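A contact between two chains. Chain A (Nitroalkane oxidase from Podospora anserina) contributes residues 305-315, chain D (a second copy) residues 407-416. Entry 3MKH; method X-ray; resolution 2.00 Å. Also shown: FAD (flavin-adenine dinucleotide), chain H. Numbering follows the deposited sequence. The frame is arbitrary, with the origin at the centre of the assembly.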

ATOM      1  N   VAL A 305      29.384  -6.742  -6.426  1.00 49.61           N
ATOM      2  CA  VAL A 305      28.862  -7.789  -5.551  1.00 53.98           C
ATOM      3  C   VAL A 305      27.709  -8.514  -6.244  1.00 51.91           C
ATOM      4  O   VAL A 305      27.201  -8.044  -7.267  1.00 48.66           O
ATOM      5  CB  VAL A 305      28.373  -7.212  -4.199  1.00 53.98           C
ATOM      6  CG1 VAL A 305      29.542  -6.641  -3.393  1.00 55.16           C
ATOM      7  CG2 VAL A 305      27.303  -6.155  -4.426  1.00 52.50           C
ATOM      8  N   PRO A 306      27.308  -9.677  -5.706  1.00 54.02           N
ATOM      9  CA  PRO A 306      26.134 -10.391  -6.227  1.00 50.61           C
ATOM     10  C   PRO A 306      24.884  -9.519  -6.154  1.00 40.34           C
ATOM     11  O   PRO A 306      24.795  -8.648  -5.281  1.00 45.57           O
ATOM     12  CB  PRO A 306      25.994 -11.576  -5.269  1.00 51.06           C
ATOM     13  CG  PRO A 306      27.371 -11.790  -4.729  1.00 55.77           C
ATOM     14  CD  PRO A 306      27.991 -10.433  -4.641  1.00 53.88           C
ATOM     15  N   LEU A 307      23.932  -9.741  -7.052  1.00 42.17           N
ATOM     16  CA  LEU A 307      22.717  -8.936  -7.060  1.00 40.93           C
ATOM     17  C   LEU A 307      21.979  -9.037  -5.717  1.00 37.64           C
ATOM     18  O   LEU A 307      21.403  -8.060  -5.245  1.00 37.08           O
ATOM     19  CB  LEU A 307      21.812  -9.291  -8.253  1.00 39.09           C
ATOM     20  CG  LEU A 307      20.617  -8.351  -8.494  1.00 37.42           C
ATOM     21  CD1 LEU A 307      21.090  -6.914  -8.700  1.00 34.36           C
ATOM     22  CD2 LEU A 307      19.757  -8.802  -9.668  1.00 33.40           C
ATOM     23  N   LEU A 308      22.025 -10.200  -5.075  1.00 40.93           N
ATOM     24  CA  LEU A 308      21.362 -10.349  -3.777  1.00 37.86           C
ATOM     25  C   LEU A 308      22.007  -9.525  -2.658  1.00 44.80           C
ATOM     26  O   LEU A 308      21.417  -9.358  -1.588  1.00 40.27           O
ATOM     27  CB  LEU A 308      21.225 -11.821  -3.369  1.00 42.99           C
ATOM     28  CG  LEU A 308      19.936 -12.535  -3.797  1.00 41.43           C
ATOM     29  CD1 LEU A 308      19.985 -14.006  -3.420  1.00 39.10           C
ATOM     30  CD2 LEU A 308      18.699 -11.857  -3.205  1.00 33.99           C
ATOM     31  N   GLU A 309      23.196  -8.977  -2.899  1.00 40.76           N
ATOM     32  CA  GLU A 309      23.814  -8.150  -1.869  1.00 41.66           C
ATOM     33  C   GLU A 309      23.318  -6.711  -1.835  1.00 44.17           C
ATOM     34  O   GLU A 309      23.611  -5.973  -0.892  1.00 45.09           O
ATOM     35  CB  GLU A 309      25.339  -8.235  -1.906  1.00 49.72           C
ATOM     36  CG  GLU A 309      25.862  -9.431  -1.114  1.00 55.11           C
ATOM     37  CD  GLU A 309      27.374  -9.510  -1.082  1.00 62.78           C
ATOM     38  OE1 GLU A 309      28.021  -8.486  -0.755  1.00 61.11           O
ATOM     39  OE2 GLU A 309      27.906 -10.603  -1.378  1.00 62.96           O
ATOM     40  N   ARG A 310      22.542  -6.325  -2.843  1.00 41.91           N
ATOM     41  CA  ARG A 310      21.877  -5.029  -2.821  1.00 41.60           C
ATOM     42  C   ARG A 310      20.674  -5.093  -1.897  1.00 39.68           C
ATOM     43  O   ARG A 310      19.710  -5.807  -2.184  1.00 40.57           O
ATOM     44  CB  ARG A 310      21.414  -4.650  -4.232  1.00 39.35           C
ATOM     45  CG  ARG A 310      22.448  -4.911  -5.310  1.00 43.46           C
ATOM     46  CD  ARG A 310      23.634  -3.982  -5.138  1.00 43.28           C
ATOM     47  NE  ARG A 310      24.701  -4.239  -6.102  1.00 47.51           N
ATOM     48  CZ  ARG A 310      25.869  -3.599  -6.099  1.00 48.59           C
ATOM     49  NH1 ARG A 310      26.116  -2.670  -5.176  1.00 45.62           N
ATOM     50  NH2 ARG A 310      26.790  -3.891  -7.010  1.00 46.96           N
ATOM     51  N   GLN A 311      20.712  -4.346  -0.795  1.00 40.38           N
ATOM     52  CA  GLN A 311      19.578  -4.299   0.119  1.00 39.73           C
ATOM     53  C   GLN A 311      18.257  -4.066  -0.622  1.00 43.07           C
ATOM     54  O   GLN A 311      17.215  -4.600  -0.225  1.00 32.76           O
ATOM     55  CB  GLN A 311      19.757  -3.216   1.193  1.00 44.91           C
ATOM     56  CG  GLN A 311      20.726  -3.580   2.316  1.00 50.67           C
ATOM     57  CD  GLN A 311      20.618  -2.662   3.531  1.00 52.70           C
ATOM     58  OE1 GLN A 311      21.190  -2.949   4.586  1.00 55.71           O
ATOM     59  NE2 GLN A 311      19.876  -1.561   3.392  1.00 48.30           N
ATOM     60  N   ALA A 312      18.304  -3.258  -1.682  1.00 37.27           N
ATOM     61  CA  ALA A 312      17.093  -2.875  -2.407  1.00 40.70           C
ATOM     62  C   ALA A 312      16.457  -4.087  -3.078  1.00 31.89           C
ATOM     63  O   ALA A 312      15.266  -4.333  -2.922  1.00 31.15           O
ATOM     64  CB  ALA A 312      17.399  -1.803  -3.440  1.00 37.79           C
ATOM     65  N   PHE A 313      17.270  -4.825  -3.828  1.00 31.55           N
ATOM     66  CA  PHE A 313      16.814  -6.011  -4.518  1.00 30.30           C
ATOM     67  C   PHE A 313      16.338  -7.066  -3.519  1.00 32.61           C
ATOM     68  O   PHE A 313      15.255  -7.645  -3.668  1.00 26.47           O
ATOM     69  CB  PHE A 313      17.934  -6.576  -5.383  1.00 28.74           C
ATOM     70  CG  PHE A 313      17.536  -7.786  -6.154  1.00 31.12           C
ATOM     71  CD1 PHE A 313      17.662  -9.050  -5.593  1.00 30.78           C
ATOM     72  CD2 PHE A 313      17.012  -7.663  -7.437  1.00 30.79           C
ATOM     73  CE1 PHE A 313      17.281 -10.173  -6.298  1.00 32.81           C
ATOM     74  CE2 PHE A 313      16.636  -8.782  -8.156  1.00 30.06           C
ATOM     75  CZ  PHE A 313      16.765 -10.044  -7.584  1.00 31.80           C
ATOM     76  N   ALA A 314      17.164  -7.309  -2.509  1.00 30.44           N
ATOM     77  CA  ALA A 314      16.868  -8.318  -1.511  1.00 29.45           C
ATOM     78  C   ALA A 314      15.564  -8.033  -0.797  1.00 29.54           C
ATOM     79  O   ALA A 314      14.779  -8.945  -0.562  1.00 27.43           O
ATOM     80  CB  ALA A 314      18.017  -8.440  -0.513  1.00 30.08           C
ATOM     81  N   ASP A 315      15.318  -6.776  -0.451  1.00 29.23           N
ATOM     82  CA  ASP A 315      14.108  -6.456   0.291  1.00 31.86           C
ATOM     83  C   ASP A 315      12.843  -6.683  -0.538  1.00 28.69           C
ATOM     84  O   ASP A 315      11.819  -7.105  -0.013  1.00 25.89           O
ATOM     85  CB  ASP A 315      14.164  -5.034   0.856  1.00 34.46           C
ATOM     86  CG  ASP A 315      14.976  -4.963   2.155  1.00 47.32           C
ATOM     87  OD1 ASP A 315      15.791  -5.892   2.405  1.00 37.99           O
ATOM     88  OD2 ASP A 315      14.792  -3.989   2.922  1.00 46.60           O
TER
ATOM     89  N   ARG D 407      15.106  -8.001   8.122  1.00 44.01           N
ATOM     90  CA  ARG D 407      15.330  -8.109   6.678  1.00 44.92           C
ATOM     91  C   ARG D 407      16.804  -8.308   6.273  1.00 47.98           C
ATOM     92  O   ARG D 407      17.103  -8.736   5.136  1.00 41.50           O
ATOM     93  CB  ARG D 407      14.748  -6.889   5.954  1.00 42.39           C
ATOM     94  CG  ARG D 407      13.220  -6.827   5.963  1.00 39.98           C
ATOM     95  CD  ARG D 407      12.722  -5.759   4.990  1.00 44.18           C
ATOM     96  NE  ARG D 407      11.262  -5.685   4.934  1.00 46.45           N
ATOM     97  CZ  ARG D 407      10.510  -5.000   5.791  1.00 44.03           C
ATOM     98  NH1 ARG D 407      11.076  -4.324   6.783  1.00 45.25           N
ATOM     99  NH2 ARG D 407       9.188  -4.992   5.655  1.00 39.06           N
ATOM    100  N   ARG D 408      17.723  -7.968   7.178  1.00 46.17           N
ATOM    101  CA  ARG D 408      19.156  -8.100   6.897  1.00 43.80           C
ATOM    102  C   ARG D 408      19.525  -9.578   6.990  1.00 40.14           C
ATOM    103  O   ARG D 408      20.359 -10.090   6.236  1.00 35.62           O
ATOM    104  CB  ARG D 408      19.985  -7.299   7.899  1.00 36.77           C
ATOM    105  CG  ARG D 408      19.884  -5.775   7.824  1.00 53.43           C
ATOM    106  CD  ARG D 408      18.686  -5.264   7.049  1.00 54.44           C
ATOM    107  NE  ARG D 408      18.822  -5.530   5.620  1.00 54.86           N
ATOM    108  CZ  ARG D 408      17.973  -5.109   4.688  1.00 49.38           C
ATOM    109  NH1 ARG D 408      16.910  -4.376   5.021  1.00 45.35           N
ATOM    110  NH2 ARG D 408      18.192  -5.433   3.419  1.00 46.96           N
ATOM    111  N   HIS D 409      18.876 -10.253   7.927  1.00 34.68           N
ATOM    112  CA  HIS D 409      19.042 -11.680   8.112  1.00 39.03           C
ATOM    113  C   HIS D 409      18.365 -12.441   6.973  1.00 35.47           C
ATOM    114  O   HIS D 409      18.906 -13.426   6.487  1.00 29.95           O
ATOM    115  CB  HIS D 409      18.458 -12.118   9.461  1.00 36.32           C
ATOM    116  CG  HIS D 409      19.252 -11.659  10.649  1.00 42.58           C
ATOM    117  ND1 HIS D 409      20.543 -11.187  10.549  1.00 46.13           N
ATOM    118  CD2 HIS D 409      18.940 -11.620  11.966  1.00 38.81           C
ATOM    119  CE1 HIS D 409      20.992 -10.875  11.753  1.00 46.39           C
ATOM    120  NE2 HIS D 409      20.036 -11.128  12.629  1.00 45.04           N
ATOM    121  N   LEU D 410      17.186 -11.990   6.549  1.00 36.26           N
ATOM    122  CA  LEU D 410      16.504 -12.628   5.422  1.00 34.41           C
ATOM    123  C   LEU D 410      17.396 -12.583   4.189  1.00 30.37           C
ATOM    124  O   LEU D 410      17.481 -13.541   3.429  1.00 29.11           O
ATOM    125  CB  LEU D 410      15.178 -11.936   5.123  1.00 33.72           C
ATOM    126  CG  LEU D 410      14.083 -12.164   6.152  1.00 38.67           C
ATOM    127  CD1 LEU D 410      12.915 -11.217   5.894  1.00 37.40           C
ATOM    128  CD2 LEU D 410      13.636 -13.616   6.117  1.00 32.56           C
ATOM    129  N   GLN D 411      18.077 -11.458   4.011  1.00 32.32           N
ATOM    130  CA  GLN D 411      18.991 -11.282   2.902  1.00 29.78           C
ATOM    131  C   GLN D 411      20.139 -12.294   2.961  1.00 34.91           C
ATOM    132  O   GLN D 411      20.455 -12.938   1.964  1.00 27.92           O
ATOM    133  CB  GLN D 411      19.526  -9.854   2.920  1.00 35.80           C
ATOM    134  CG  GLN D 411      20.585  -9.551   1.910  1.00 38.53           C
ATOM    135  CD  GLN D 411      20.965  -8.085   1.938  1.00 43.65           C
ATOM    136  OE1 GLN D 411      21.627  -7.591   1.028  1.00 44.45           O
ATOM    137  NE2 GLN D 411      20.525  -7.375   2.981  1.00 41.52           N
ATOM    138  N   GLN D 412      20.746 -12.441   4.139  1.00 33.54           N
ATOM    139  CA  GLN D 412      21.827 -13.407   4.345  1.00 34.37           C
ATOM    140  C   GLN D 412      21.372 -14.851   4.134  1.00 30.71           C
ATOM    141  O   GLN D 412      22.121 -15.671   3.604  1.00 32.55           O
ATOM    142  CB  GLN D 412      22.395 -13.285   5.760  1.00 36.95           C
ATOM    143  CG  GLN D 412      22.827 -11.894   6.154  1.00 43.68           C
ATOM    144  CD  GLN D 412      24.274 -11.634   5.840  1.00 57.72           C
ATOM    145  OE1 GLN D 412      25.055 -11.272   6.727  1.00 64.48           O
ATOM    146  NE2 GLN D 412      24.654 -11.831   4.575  1.00 54.05           N
ATOM    147  N   LEU D 413      20.155 -15.167   4.573  1.00 31.17           N
ATOM    148  CA  LEU D 413      19.596 -16.498   4.367  1.00 33.60           C
ATOM    149  C   LEU D 413      19.560 -16.817   2.888  1.00 29.85           C
ATOM    150  O   LEU D 413      20.030 -17.872   2.456  1.00 28.45           O
ATOM    151  CB  LEU D 413      18.175 -16.589   4.939  1.00 33.31           C
ATOM    152  CG  LEU D 413      18.104 -16.683   6.453  1.00 41.74           C
ATOM    153  CD1 LEU D 413      16.674 -16.547   6.930  1.00 33.16           C
ATOM    154  CD2 LEU D 413      18.723 -17.995   6.920  1.00 44.24           C
ATOM    155  N   MET D 414      19.000 -15.893   2.113  1.00 29.09           N
ATOM    156  CA  MET D 414      18.799 -16.113   0.682  1.00 28.51           C
ATOM    157  C   MET D 414      20.122 -16.158  -0.076  1.00 31.39           C
ATOM    158  O   MET D 414      20.203 -16.746  -1.144  1.00 32.06           O
ATOM    159  CB  MET D 414      17.910 -15.022   0.074  1.00 23.42           C
ATOM    160  CG  MET D 414      16.452 -15.006   0.531  1.00 29.71           C
ATOM    161  SD  MET D 414      15.493 -13.766  -0.390  1.00 33.18           S
ATOM    162  CE  MET D 414      16.041 -12.253   0.401  1.00 36.34           C
ATOM    163  N   LEU D 415      21.151 -15.516   0.464  1.00 30.20           N
ATOM    164  CA  LEU D 415      22.457 -15.473  -0.197  1.00 30.91           C
ATOM    165  C   LEU D 415      23.229 -16.793  -0.089  1.00 32.54           C
ATOM    166  O   LEU D 415      24.126 -17.064  -0.883  1.00 35.63           O
ATOM    167  CB  LEU D 415      23.304 -14.340   0.379  1.00 34.84           C
ATOM    168  CG  LEU D 415      23.167 -12.960  -0.265  1.00 38.17           C
ATOM    169  CD1 LEU D 415      23.789 -11.901   0.629  1.00 44.52           C
ATOM    170  CD2 LEU D 415      23.819 -12.969  -1.639  1.00 37.08           C
ATOM    171  N   LYS D 416      22.889 -17.606   0.905  1.00 34.21           N
ATOM    172  CA  LYS D 416      23.563 -18.888   1.089  1.00 33.92           C
ATOM    173  C   LYS D 416      23.324 -19.827  -0.095  1.00 36.91           C
ATOM    174  O   LYS D 416      22.202 -19.946  -0.588  1.00 37.29           O
ATOM    175  CB  LYS D 416      23.103 -19.544   2.379  1.00 34.67           C
ATOM    176  CG  LYS D 416      23.461 -18.762   3.629  1.00 38.32           C
ATOM    177  CD  LYS D 416      23.338 -19.631   4.859  1.00 39.85           C
ATOM    178  CE  LYS D 416      23.592 -18.825   6.117  1.00 47.03           C
ATOM    179  NZ  LYS D 416      23.492 -19.679   7.331  1.00 51.96           N
TER
HETATM  180  PA  FAD H 500      20.051  -2.658 -14.407  0.73 33.47           P
HETATM  181  O1A FAD H 500      21.504  -2.523 -14.351  0.73 32.27           O
HETATM  182  O2A FAD H 500      19.461  -3.463 -15.480  0.73 32.68           O
HETATM  183  O5B FAD H 500      19.540  -3.195 -12.959  0.73 37.17           O
HETATM  184  C5B FAD H 500      18.361  -4.008 -12.846  0.73 31.80           C
HETATM  185  C4B FAD H 500      17.901  -4.235 -11.388  0.73 27.71           C
HETATM  186  O4B FAD H 500      19.011  -4.731 -10.607  0.73 38.17           O
HETATM  187  C3B FAD H 500      17.470  -2.932 -10.723  0.73 35.02           C
HETATM  188  O3B FAD H 500      16.067  -2.726 -10.908  0.73 30.25           O
HETATM  189  C2B FAD H 500      17.781  -3.173  -9.245  0.73 33.39           C
HETATM  190  O2B FAD H 500      16.688  -3.816  -8.601  0.73 30.05           O
HETATM  191  C1B FAD H 500      18.971  -4.133  -9.270  0.73 36.62           C
HETATM  192  N9A FAD H 500      20.242  -3.403  -8.955  0.73 42.14           N
HETATM  193  C8A FAD H 500      21.330  -3.363  -9.717  0.73 37.12           C
HETATM  194  N7A FAD H 500      22.264  -2.627  -9.122  0.73 40.39           N
HETATM  195  C5A FAD H 500      21.777  -2.196  -7.967  0.73 40.85           C
HETATM  196  C6A FAD H 500      22.286  -1.405  -6.939  0.73 44.45           C
HETATM  197  N6A FAD H 500      23.519  -0.899  -6.990  0.73 34.79           N
HETATM  198  N1A FAD H 500      21.507  -1.155  -5.883  0.73 41.31           N
HETATM  199  C2A FAD H 500      20.283  -1.648  -5.813  0.73 43.59           C
HETATM  200  N3A FAD H 500      19.771  -2.401  -6.772  0.73 40.68           N
HETATM  201  C4A FAD H 500      20.491  -2.690  -7.861  0.73 41.69           C
HETATM  202  N1  FAD H 500      18.529   2.992 -22.520  0.73 29.77           N
HETATM  203  C2  FAD H 500      19.307   3.940 -23.178  0.73 26.65           C
HETATM  204  O2  FAD H 500      20.520   3.935 -23.020  0.73 31.27           O
HETATM  205  N3  FAD H 500      18.707   4.886 -24.012  0.73 27.63           N
HETATM  206  C4  FAD H 500      17.325   4.881 -24.191  0.73 29.71           C
HETATM  207  O4  FAD H 500      16.800   5.712 -24.927  0.73 29.50           O
HETATM  208  C4X FAD H 500      16.551   3.935 -23.532  0.73 30.48           C
HETATM  209  N5  FAD H 500      15.165   3.915 -23.698  0.73 32.65           N
HETATM  210  C5X FAD H 500      14.460   2.765 -23.341  0.73 29.19           C
HETATM  211  C6  FAD H 500      13.169   2.566 -23.810  0.73 29.37           C
HETATM  212  C7  FAD H 500      12.470   1.422 -23.456  0.73 29.30           C
HETATM  213  C7M FAD H 500      11.050   1.199 -23.968  0.73 27.61           C
HETATM  214  C8  FAD H 500      13.063   0.483 -22.628  0.73 31.23           C
HETATM  215  C8M FAD H 500      12.299  -0.780 -22.236  0.73 30.59           C
HETATM  216  C9  FAD H 500      14.356   0.683 -22.158  0.73 29.13           C
HETATM  217  C9A FAD H 500      15.056   1.828 -22.512  0.73 28.00           C
HETATM  218  N10 FAD H 500      16.360   2.046 -22.051  0.73 32.51           N
HETATM  219  C10 FAD H 500      17.150   2.994 -22.701  0.73 30.76           C
HETATM  220  C1' FAD H 500      16.905   1.290 -20.898  0.73 30.14           C
HETATM  221  C2' FAD H 500      16.397   1.875 -19.579  0.73 33.73           C
HETATM  222  O2' FAD H 500      16.800   3.237 -19.476  0.73 37.97           O
HETATM  223  C3' FAD H 500      16.869   1.077 -18.347  0.73 33.54           C
HETATM  224  O3' FAD H 500      16.364   1.696 -17.167  0.73 32.15           O
HETATM  225  C4' FAD H 500      18.391   0.973 -18.225  0.73 31.19           C
HETATM  226  O4' FAD H 500      18.875  -0.053 -19.076  0.73 28.89           O
HETATM  227  C5' FAD H 500      18.773   0.615 -16.790  0.73 35.64           C
HETATM  228  O5' FAD H 500      18.022  -0.514 -16.335  0.73 35.68           O
HETATM  229  P   FAD H 500      17.922  -0.861 -14.779  0.73 36.70           P
HETATM  230  O1P FAD H 500      17.529   0.364 -14.054  0.73 32.54           O
HETATM  231  O2P FAD H 500      17.123  -2.083 -14.630  0.73 28.61           O
HETATM  232  O3P FAD H 500      19.449  -1.188 -14.441  0.73 29.73           O
HETATM  233  O   HOH W   1      15.471  -8.757   2.827  1.00 31.76           O
HETATM  234  O   HOH W   2      11.014  -7.649   2.866  1.00 38.62           O

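The two stretches meet almost at right angles: the axes of helix 311-315 of chain A and helix 407-415 of chain D run at 84° to each other and come no closer than 9.8 Å. Crossed helices can approach over a short length, and here the backbones come nearest at Ala314(A) and Gln411(D), whose CA atoms are 5.7 Å apart. Alanine suits this place because its side chain is a single methyl. CB of Ala314(A) points toward chain D and rests 3.7 Å from CG of Gln411(D), against the aliphatic part of that extended side chain (chi1 and chi2 both t). The methyl end of Met414(D) closes in beside it, with CE 3.7 Å from O of Ala314(A) and 4.4 Å from its CB. A long, unbranched side chain such as methionine can reach and fill a space of this kind.

Toward the start of the chain A stretch, the 3-10 turn presents Leu308(A) as the main bump. Its side chain points toward chain D and settles between Met414(D) and Leu415(D): CD1 lies 4.2 Å from CB of Met414(D), and CB is in tight contact with CD2 of Leu415(D) at 3.3 Å. Leu415(D) in turn fits against the turn, for its CD1 lies 3.7 Å from CG of Glu309(A), while CD2 also approaches CB of Pro306(A) at 4.5 Å. Although CA-to-CB of Glu309(A) points away, its methylene carbon still offers the leucine an apolar surface.

The far end of the contact is polar. Asp315(A) and Arg408(D) both start sideways, but their ends converge in a two-pronged salt bridge. NH1 of Arg408(D) donates to OD2 of Asp315(A) at 3.0 Å with a nearly straight angle of 163°; NH2 donates to OD1 at 2.6 Å, a short but weak bond because its angle is only 124°. The length of arginine lets the charge reach across, and CG of Gln311(A) packs 3.3 Å from NH2 of Arg408(D). NE of Arg408(D) is buried without a partner.

Arg407(D) adds a looser attraction: its NE is 4.4 Å from OD2 of Asp315(A), but that oxygen lies well out of the guanidinium plane, so no N-H points at it. Waters fill the gaps that these side chains leave. Water 1 lies between the chains, 2.9 Å from OD1 of Asp315(A) and 2.8 Å from O of Arg407(D), both within hydrogen-bonding reach; water 2 accepts from NE of Arg407(D) at 2.9 Å and donates to O of Asp315(A) at 3.0 Å.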